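Local atomic coordinates of pullulanase (Bacillus acidopullulyticus, PDB entry 2WAN), a protein that hydrolyses the alpha-1,6-glucosidic bonds of pullulan and the alpha-1,6 branch points of starch-type glucans, as a debranching glycoside hydrolase. Residues A[339-344]-A[378-383]. Sequence-based numbering, arbitrary orientation.
Sequences VQLLLY and YLYQVT
Gln340 and Leu342 pair with Gln381 and Leu379 as the two hydrogen-bonded pairs of an antiparallel ladder, whose short strand axes run at 156° and approach to 4.7 Å. Each pair is closed by two backbone bonds; that from Gln381 N to Gln340 O, 2.8 Å long, is almost straight. Between them, Leu341 faces Tyr380 in a non-hydrogen-bonded pair. The alternation of side chains that follows gives the sheet two unlike faces. On one, Leu341 CD1 lies 3.6 Å from Tyr378 CD2 and 4.0 Å from Tyr380 CE1, bridging two rings of the opposite strand. Tyr378 CD2 also sits above a face of the Tyr380 ring, offset toward its rim, while both hydroxyls hydrogen-bond to the same carboxylate oxygen, OD2 of Asp393, which is likely to hold the outer ends of the two rings in place. Leu343 CD2 adds a contact of 3.9 Å to Tyr378 CB. On the other face Gln381 CG is anti to its backbone N (chi1 -176°), the start of an extended chain that runs beside Gln340 in the same direction. Leu342 CD1 meets Gln381 CB at 4.0 Å. Farther along this face, Tyr344 reaches across to the neighbouring strand, with Tyr378 CA at the edge of its ring and its OH 3.5 Å from Leu379 CD1, and Arg405 makes a cation-pi contact with the ring. An alanine in place of Tyr344 would probably leave Leu379 CD1 without the phenol that packs on it, and Arg405 without its aromatic partner. In the CBM48 module, a beta-sandwich fold, strand 353-359 pairs with the other edge of 339-344, while Phe329 and Val331 of strand 326-332 and Leu367 and Val369 of strand 364-370 pack against the leucine-tyrosine face.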
loop_
_atom_site.group_PDB
_atom_site.type_symbol
_atom_site.label_atom_id
_atom_site.label_comp_id
_atom_site.label_asym_id
_atom_site.label_seq_id
_atom_site.Cartn_x
_atom_site.Cartn_y
_atom_site.Cartn_z
ATOM N N VAL A 339 -18.149 19.903 -20.548
ATOM C CA VAL A 339 -16.717 20.090 -20.269
ATOM C C VAL A 339 -16.112 21.019 -21.319
ATOM O O VAL A 339 -16.273 20.796 -22.520
ATOM C CB VAL A 339 -15.919 18.754 -20.230
ATOM C CG1 VAL A 339 -14.457 19.023 -19.846
ATOM C CG2 VAL A 339 -16.526 17.756 -19.246
ATOM N N GLN A 340 -15.442 22.070 -20.859
ATOM C CA GLN A 340 -14.703 22.950 -21.752
ATOM C C GLN A 340 -13.204 22.895 -21.453
ATOM O O GLN A 340 -12.796 22.661 -20.304
ATOM C CB GLN A 340 -15.208 24.379 -21.606
ATOM C CG GLN A 340 -16.682 24.506 -21.963
ATOM C CD GLN A 340 -17.071 25.934 -22.271
ATOM O OE1 GLN A 340 -17.731 26.590 -21.471
ATOM N NE2 GLN A 340 -16.648 26.426 -23.430
ATOM N N LEU A 341 -12.409 23.107 -22.498
ATOM C CA LEU A 341 -10.955 23.263 -22.382
ATOM C C LEU A 341 -10.605 24.746 -22.260
ATOM O O LEU A 341 -11.006 25.552 -23.115
ATOM C CB LEU A 341 -10.266 22.651 -23.618
ATOM C CG LEU A 341 -8.739 22.771 -23.735
ATOM C CD1 LEU A 341 -8.055 21.898 -22.665
ATOM C CD2 LEU A 341 -8.278 22.362 -25.130
ATOM N N LEU A 342 -9.846 25.096 -21.216
ATOM C CA LEU A 342 -9.351 26.458 -21.030
ATOM C C LEU A 342 -7.862 26.454 -21.332
ATOM O O LEU A 342 -7.095 25.733 -20.686
ATOM C CB LEU A 342 -9.605 26.975 -19.600
ATOM C CG LEU A 342 -11.042 26.848 -19.061
ATOM C CD1 LEU A 342 -11.169 27.455 -17.657
ATOM C CD2 LEU A 342 -11.997 27.532 -20.006
ATOM N N LEU A 343 -7.480 27.223 -22.349
ATOM C CA LEU A 343 -6.089 27.333 -22.804
ATOM C C LEU A 343 -5.516 28.689 -22.439
ATOM O O LEU A 343 -6.182 29.712 -22.640
ATOM C CB LEU A 343 -6.006 27.145 -24.333
ATOM C CG LEU A 343 -6.159 25.719 -24.858
ATOM C CD1 LEU A 343 -6.148 25.712 -26.388
ATOM C CD2 LEU A 343 -5.071 24.772 -24.325
ATOM N N TYR A 344 -4.282 28.689 -21.927
ATOM C CA TYR A 344 -3.576 29.895 -21.496
ATOM C C TYR A 344 -2.191 29.941 -22.155
ATOM O O TYR A 344 -1.402 28.987 -22.054
ATOM C CB TYR A 344 -3.387 29.920 -19.974
ATOM C CG TYR A 344 -4.663 29.738 -19.147
ATOM C CD1 TYR A 344 -5.295 30.832 -18.560
ATOM C CD2 TYR A 344 -5.210 28.462 -18.940
ATOM C CE1 TYR A 344 -6.458 30.663 -17.773
ATOM C CE2 TYR A 344 -6.376 28.284 -18.174
ATOM C CZ TYR A 344 -6.991 29.389 -17.604
ATOM O OH TYR A 344 -8.133 29.203 -16.854
ATOM N N TYR A 378 -3.129 24.751 -19.366
ATOM C CA TYR A 378 -4.547 24.460 -19.541
ATOM C C TYR A 378 -5.238 23.966 -18.282
ATOM O O TYR A 378 -4.599 23.534 -17.304
ATOM C CB TYR A 378 -4.780 23.440 -20.667
ATOM C CG TYR A 378 -4.444 21.968 -20.367
ATOM C CD1 TYR A 378 -3.120 21.544 -20.223
ATOM C CD2 TYR A 378 -5.464 21.004 -20.271
ATOM C CE1 TYR A 378 -2.813 20.202 -19.980
ATOM C CE2 TYR A 378 -5.169 19.647 -20.031
ATOM C CZ TYR A 378 -3.840 19.262 -19.897
ATOM O OH TYR A 378 -3.517 17.954 -19.692
ATOM N N LEU A 379 -6.557 24.089 -18.319
ATOM C CA LEU A 379 -7.442 23.553 -17.290
ATOM C C LEU A 379 -8.658 22.981 -17.982
ATOM O O LEU A 379 -8.985 23.380 -19.125
ATOM C CB LEU A 379 -7.918 24.660 -16.351
ATOM C CG LEU A 379 -6.918 25.241 -15.348
ATOM C CD1 LEU A 379 -7.468 26.498 -14.686
ATOM C CD2 LEU A 379 -6.535 24.178 -14.300
ATOM N N TYR A 380 -9.327 22.046 -17.302
ATOM C CA TYR A 380 -10.698 21.642 -17.685
ATOM C C TYR A 380 -11.724 22.396 -16.858
ATOM O O TYR A 380 -11.573 22.551 -15.652
ATOM C CB TYR A 380 -10.920 20.123 -17.523
ATOM C CG TYR A 380 -10.002 19.268 -18.375
ATOM C CD1 TYR A 380 -9.934 19.445 -19.766
ATOM C CD2 TYR A 380 -9.225 18.256 -17.799
ATOM C CE1 TYR A 380 -9.094 18.654 -20.552
ATOM C CE2 TYR A 380 -8.407 17.444 -18.582
ATOM C CZ TYR A 380 -8.331 17.664 -19.951
ATOM O OH TYR A 380 -7.510 16.884 -20.724
ATOM N N GLN A 381 -12.775 22.861 -17.527
ATOM C CA GLN A 381 -13.892 23.488 -16.848
ATOM C C GLN A 381 -15.072 22.519 -16.923
ATOM O O GLN A 381 -15.564 22.189 -18.008
ATOM C CB GLN A 381 -14.203 24.839 -17.485
ATOM C CG GLN A 381 -15.312 25.611 -16.751
ATOM C CD GLN A 381 -15.562 26.976 -17.366
ATOM O OE1 GLN A 381 -15.162 27.993 -16.815
ATOM N NE2 GLN A 381 -16.200 26.993 -18.523
ATOM N N VAL A 382 -15.475 22.017 -15.761
ATOM C CA VAL A 382 -16.395 20.889 -15.694
ATOM C C VAL A 382 -17.674 21.302 -14.992
ATOM O O VAL A 382 -17.640 21.761 -13.845
ATOM C CB VAL A 382 -15.771 19.682 -14.922
ATOM C CG1 VAL A 382 -16.720 18.500 -14.924
ATOM C CG2 VAL A 382 -14.420 19.274 -15.533
ATOM N N THR A 383 -18.795 21.136 -15.697
ATOM C CA THR A 383 -20.115 21.392 -15.138
ATOM C C THR A 383 -20.755 20.064 -14.746
ATOM O O THR A 383 -20.986 19.202 -15.600
ATOM C CB THR A 383 -21.023 22.160 -16.136
ATOM O OG1 THR A 383 -20.383 23.399 -16.497
ATOM C CG2 THR A 383 -22.389 22.447 -15.496
#